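Local coordinates for protein carbohydrate esterase family 2 (CE2) (Chaetomium olivicolor, PDB 4XVH) that probably removes acetyl groups from xylan and related plant polysaccharides, joining an SGNH-type esterase domain to a jelly-roll beta-sandwich domain, at residues A[24-29]-A[73-78]; A[42-47]-A[57-62]. All blocks are in the same frame, centred on the assembly; numbering follows the deposited sequence. Where two conformers were deposited one is given.

Contact 1 of 2, residues A[24-29]-A[73-78]; sequences FAFTGT and GKHTVV
Val77 lays its CB over one face of the Phe24 ring, toward the rim, a CH-pi contact with CB 3.8 Å from the ring centroid. Its two methyls divide the work: CG1 stays with the Phe24 ring, while CG2 also meets the rim of the neighbouring Phe26 ring in its plane, 3.7 Å from Phe26 CE1. Both phenylalanines hold CG between the backbone N and carbonyl carbon (chi1 61° for Phe24), and the ends of their rings lean in toward the other strand. Phe26 reaches His75 too, its CE1 lying 3.6 Å from His75 CB with the two rings inclined at 38°. This closely packed face of the antiparallel ladder looks into the beta-sandwich, where strands 31-40 and 88-97 cover the phenylalanines.

The other face is looser. Ala25, Thr27, Lys74 and Thr76 lie there, and Ala25 CB comes only to 4.3 Å from Thr76 CG2; Lys74 runs out extended and exposed, although Val102 and His100 of strand 100-102 touch the side chains of Ala25 and Thr27.

Paired backbone bonds join Phe24 to Val77, Phe26 to His75 and Gly28 to Gly73; His75 N to Phe26 O, at 2.7 Å, is the shortest. The buried imidazole is gripped at both nitrogens, ND1 by Asp49 and NE2 by the Arg71 carbonyl. With a carboxylate on one side and a carbonyl on the other, the ring may well be protonated.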
loop_
_atom_site.group_PDB
_atom_site.type_symbol
_atom_site.label_atom_id
_atom_site.label_comp_id
_atom_site.label_asym_id
_atom_site.label_seq_id
_atom_site.Cartn_x
_atom_site.Cartn_y
_atom_site.Cartn_z
ATOM N N PHE A 24 -3.298 -4.483 19.342
ATOM C CA PHE A 24 -3.660 -5.204 20.554
ATOM C C PHE A 24 -3.989 -4.204 21.646
ATOM O O PHE A 24 -3.868 -2.981 21.450
ATOM C CB PHE A 24 -2.538 -6.184 20.978
ATOM C CG PHE A 24 -1.193 -5.529 21.292
ATOM C CD1 PHE A 24 -0.252 -5.325 20.294
ATOM C CD2 PHE A 24 -0.866 -5.175 22.603
ATOM C CE1 PHE A 24 0.998 -4.737 20.592
ATOM C CE2 PHE A 24 0.376 -4.580 22.925
ATOM C CZ PHE A 24 1.311 -4.367 21.917
ATOM N N ALA A 25 -4.465 -4.708 22.774
ATOM C CA ALA A 25 -4.715 -3.845 23.909
ATOM C C ALA A 25 -4.215 -4.562 25.147
ATOM O O ALA A 25 -4.173 -5.804 25.182
ATOM C CB ALA A 25 -6.197 -3.504 24.019
ATOM N N PHE A 26 -3.806 -3.800 26.154
ATOM C CA PHE A 26 -3.354 -4.414 27.382
ATOM C C PHE A 26 -3.759 -3.541 28.558
ATOM O O PHE A 26 -4.123 -2.366 28.393
ATOM C CB PHE A 26 -1.833 -4.629 27.370
ATOM C CG PHE A 26 -1.032 -3.350 27.438
ATOM C CD1 PHE A 26 -0.830 -2.576 26.297
ATOM C CD2 PHE A 26 -0.464 -2.935 28.629
ATOM C CE1 PHE A 26 -0.097 -1.409 26.348
ATOM C CE2 PHE A 26 0.270 -1.759 28.695
ATOM C CZ PHE A 26 0.459 -0.993 27.561
ATOM N N THR A 27 -3.696 -4.114 29.752
ATOM C CA THR A 27 -3.769 -3.269 30.914
ATOM C C THR A 27 -2.484 -3.429 31.720
ATOM O O THR A 27 -2.000 -4.530 31.950
ATOM C CB THR A 27 -5.015 -3.566 31.744
ATOM O OG1 THR A 27 -5.118 -2.586 32.783
ATOM C CG2 THR A 27 -4.959 -4.953 32.339
ATOM N N GLY A 28 -1.888 -2.302 32.080
ATOM C CA GLY A 28 -0.602 -2.312 32.754
ATOM C C GLY A 28 0.093 -0.987 32.515
ATOM O O GLY A 28 -0.570 0.016 32.257
ATOM N N THR A 29 1.422 -0.982 32.607
ATOM C CA THR A 29 2.196 0.231 32.376
ATOM C C THR A 29 3.063 0.135 31.118
ATOM O O THR A 29 3.569 1.143 30.627
ATOM C CB THR A 29 3.086 0.546 33.574
ATOM O OG1 THR A 29 3.892 -0.596 33.863
ATOM C CG2 THR A 29 2.235 0.838 34.799
ATOM N N GLY A 73 -3.040 1.055 33.561
ATOM C CA GLY A 73 -4.420 0.895 33.142
ATOM C C GLY A 73 -4.507 0.407 31.706
ATOM O O GLY A 73 -3.520 -0.055 31.143
ATOM N N LYS A 74 -5.687 0.512 31.109
ATOM C CA LYS A 74 -5.893 -0.015 29.754
ATOM C C LYS A 74 -5.216 0.860 28.691
ATOM O O LYS A 74 -5.286 2.093 28.747
ATOM C CB LYS A 74 -7.399 -0.155 29.456
ATOM C CG LYS A 74 -7.676 -0.543 28.004
ATOM C CD LYS A 74 -9.133 -0.883 27.743
ATOM C CE LYS A 74 -9.337 -1.251 26.259
ATOM N NZ LYS A 74 -10.759 -1.601 25.994
ATOM N N HIS A 75 -4.523 0.238 27.745
ATOM C CA HIS A 75 -3.965 0.988 26.626
ATOM C C HIS A 75 -4.159 0.183 25.335
ATOM O O HIS A 75 -4.270 -1.044 25.389
ATOM C CB HIS A 75 -2.486 1.303 26.854
ATOM C CG HIS A 75 -2.249 2.165 28.053
ATOM N ND1 HIS A 75 -2.427 3.534 28.033
ATOM C CD2 HIS A 75 -1.913 1.843 29.325
ATOM C CE1 HIS A 75 -2.195 4.019 29.245
ATOM N NE2 HIS A 75 -1.874 3.013 30.043
ATOM N N THR A 76 -4.267 0.887 24.208
ATOM C CA THR A 76 -4.333 0.259 22.893
ATOM C C THR A 76 -3.018 0.515 22.183
ATOM O O THR A 76 -2.389 1.566 22.356
ATOM C CB THR A 76 -5.486 0.798 22.013
ATOM O OG1 THR A 76 -5.300 2.206 21.789
ATOM C CG2 THR A 76 -6.850 0.562 22.658
ATOM N N VAL A 77 -2.604 -0.451 21.373
ATOM C CA VAL A 77 -1.376 -0.337 20.604
ATOM C C VAL A 77 -1.649 -0.760 19.163
ATOM O O VAL A 77 -2.186 -1.854 18.909
ATOM C CB VAL A 77 -0.246 -1.204 21.191
ATOM C CG1 VAL A 77 0.997 -1.049 20.382
ATOM C CG2 VAL A 77 0.018 -0.830 22.664
ATOM N N VAL A 78 -1.303 0.123 18.232
ATOM C CA VAL A 78 -1.341 -0.209 16.800
ATOM C C VAL A 78 0.011 0.108 16.182
ATOM O O VAL A 78 0.498 1.244 16.271
ATOM C CB VAL A 78 -2.450 0.559 16.060
ATOM C CG1 VAL A 78 -2.408 0.284 14.530
ATOM C CG2 VAL A 78 -3.808 0.173 16.623
#

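Contact 2 of 2, residues A[42-47]-A[57-62]; sequences NSVDLV and SDFAGT
Ser57 lies beside Ser43 and Asn42 just where the hairpin of strands 44-48 and 54-56 opens out. Its CB rests 3.8 Å from Ser43 CB, a contact between the two methylenes, while its CA makes a CA-H...O contact with Asn42 O at 3.3 Å. The hydroxyl of Ser43 turns to another partner, the Ala135 carbonyl. A water takes over where the ladder stops: it accepts from Asn42 N at 2.8 Å and lies close enough to Ser57 O to link the two backbones, though other acceptors compete for its protons.

Past Asp58 the chain brings Phe59 back over the first segment. The CA-CB bond of Phe59 points toward that segment, and chi1 of -45° sets CG anti to its own carbonyl carbon; the ring beyond it meets the first segment with its rim. Phe59 CE2 lies 3.7 Å from Asn42 CB and equally near the Asn42 carbonyl oxygen, which sits at the ring edge. Further round, CE1 meets Val44 CG2 in the ring plane at 3.9 Å, and CZ spans both valine methyls at 4.1 Å.

This is one of the connections by which the chain passes between the two sheets of the jelly-roll sandwich: strand 54-56 pairs with 44-48, whereas strand 63-65, just beyond the loop, pairs with 31-40. Ile90 of strand 88-97 touches Asn42, Val44 and Phe59 alike, bringing that second sheet against the contact. An alanine in place of Phe59 would probably open a gap beside Val44 and Ile90 and let the connecting loop shift more freely. Asn42 meets the ring through CB, its amide being engaged by Arg81 at OD1 and by the Ser39 carbonyl at ND2.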
loop_
_atom_site.group_PDB
_atom_site.type_symbol
_atom_site.label_atom_id
_atom_site.label_comp_id
_atom_site.label_asym_id
_atom_site.label_seq_id
_atom_site.Cartn_x
_atom_site.Cartn_y
_atom_site.Cartn_z
ATOM N N ASN A 42 13.935 0.082 7.638
ATOM C CA ASN A 42 12.496 -0.012 7.865
ATOM C C ASN A 42 12.044 1.205 8.623
ATOM O O ASN A 42 12.864 1.832 9.300
ATOM C CB ASN A 42 12.137 -1.258 8.690
ATOM C CG ASN A 42 12.605 -2.530 8.051
ATOM O OD1 ASN A 42 11.919 -3.099 7.204
ATOM N ND2 ASN A 42 13.806 -2.972 8.420
ATOM N N SER A 43 10.750 1.522 8.581
ATOM C CA SER A 43 10.229 2.439 9.600
ATOM C C SER A 43 8.794 2.063 9.859
ATOM O O SER A 43 8.138 1.487 8.999
ATOM C CB SER A 43 10.345 3.914 9.194
ATOM O OG SER A 43 9.521 4.232 8.099
ATOM N N VAL A 44 8.337 2.365 11.059
ATOM C CA VAL A 44 7.009 2.008 11.486
ATOM C C VAL A 44 6.432 3.189 12.217
ATOM O O VAL A 44 7.190 4.020 12.768
ATOM C CB VAL A 44 7.005 0.768 12.453
ATOM C CG1 VAL A 44 7.602 -0.475 11.788
ATOM C CG2 VAL A 44 7.770 1.119 13.739
ATOM N N ASP A 45 5.104 3.255 12.218
ATOM C CA ASP A 45 4.330 4.112 13.117
ATOM C C ASP A 45 3.897 3.299 14.318
ATOM O O ASP A 45 3.315 2.224 14.135
ATOM C CB ASP A 45 3.068 4.642 12.432
ATOM C CG ASP A 45 3.320 5.824 11.536
ATOM O OD1 ASP A 45 4.474 6.313 11.457
ATOM O OD2 ASP A 45 2.327 6.301 10.937
ATOM N N LEU A 46 4.103 3.807 15.526
ATOM C CA LEU A 46 3.542 3.153 16.712
ATOM C C LEU A 46 2.493 4.092 17.293
ATOM O O LEU A 46 2.827 5.239 17.659
ATOM C CB LEU A 46 4.652 2.835 17.734
ATOM C CG LEU A 46 4.179 2.146 19.022
ATOM C CD1 LEU A 46 3.820 0.686 18.741
ATOM C CD2 LEU A 46 5.264 2.260 20.084
ATOM N N VAL A 47 1.233 3.656 17.341
ATOM C CA VAL A 47 0.151 4.526 17.787
ATOM C C VAL A 47 -0.389 4.002 19.120
ATOM O O VAL A 47 -0.832 2.859 19.212
ATOM C CB VAL A 47 -0.992 4.628 16.747
ATOM C CG1 VAL A 47 -2.230 5.243 17.383
ATOM C CG2 VAL A 47 -0.523 5.463 15.518
ATOM N N SER A 57 12.492 4.199 13.224
ATOM C CA SER A 57 13.222 3.662 12.077
ATOM C C SER A 57 14.522 2.997 12.505
ATOM O O SER A 57 15.246 2.467 11.678
ATOM C CB SER A 57 13.515 4.747 11.039
ATOM O OG SER A 57 14.405 5.719 11.543
ATOM N N ASP A 58 14.793 3.011 13.806
ATOM C CA ASP A 58 15.921 2.275 14.353
ATOM C C ASP A 58 15.427 1.244 15.342
ATOM O O ASP A 58 14.728 1.565 16.299
ATOM C CB ASP A 58 16.919 3.212 15.012
ATOM C CG ASP A 58 18.010 3.641 14.059
ATOM O OD1 ASP A 58 17.719 3.772 12.846
ATOM O OD2 ASP A 58 19.169 3.822 14.524
ATOM N N PHE A 59 15.761 -0.006 15.080
ATOM C CA PHE A 59 15.363 -1.098 15.944
ATOM C C PHE A 59 16.634 -1.724 16.482
ATOM O O PHE A 59 17.182 -2.679 15.895
ATOM C CB PHE A 59 14.519 -2.105 15.181
ATOM C CG PHE A 59 13.465 -1.466 14.335
ATOM C CD1 PHE A 59 12.202 -1.241 14.844
ATOM C CD2 PHE A 59 13.755 -1.047 13.049
ATOM C CE1 PHE A 59 11.222 -0.631 14.070
ATOM C CE2 PHE A 59 12.798 -0.429 12.280
ATOM C CZ PHE A 59 11.527 -0.225 12.794
ATOM N N ALA A 60 17.121 -1.152 17.580
ATOM C CA ALA A 60 18.430 -1.514 18.122
ATOM C C ALA A 60 18.528 -3.019 18.341
ATOM O O ALA A 60 19.282 -3.715 17.658
ATOM C CB ALA A 60 18.689 -0.770 19.417
ATOM N N GLY A 61 17.749 -3.512 19.289
ATOM C CA GLY A 61 17.742 -4.932 19.484
ATOM C C GLY A 61 16.487 -5.638 19.874
ATOM O O GLY A 61 15.890 -6.342 19.097
ATOM N N THR A 62 16.101 -5.464 21.120
ATOM C CA THR A 62 15.140 -6.366 21.705
ATOM C C THR A 62 13.748 -6.348 21.037
ATOM O O THR A 62 13.185 -7.404 20.706
ATOM C CB THR A 62 15.028 -6.104 23.232
ATOM O OG1 THR A 62 16.272 -6.321 23.895
ATOM C CG2 THR A 62 13.956 -6.979 23.899
HETATM O O HOH W 1 15.739 0.859 9.701
#

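Overall arrangement
From the N terminus, strand 21-28 is laid down well before strand 73-81, one of its neighbours in the sheet, so contact 1 closes a loop with 43 residues between its segments. Contact 2 falls wholly within that loop and closes a far shorter one, with 9 residues between its segments, around the hairpin of strands 44-48 and 54-56. The contacts do not cross. Their centres lie 18 Å apart, yet they meet directly: strand 44-48 runs beside 73-81 in the same sheet, Val47 N is 2.7 Å from Val78 O, a probable hydrogen bond, and Leu46 packs on Val77. Contact 1 joins two strands of this sheet; contact 2 ties it to the loop leading into the facing sheet.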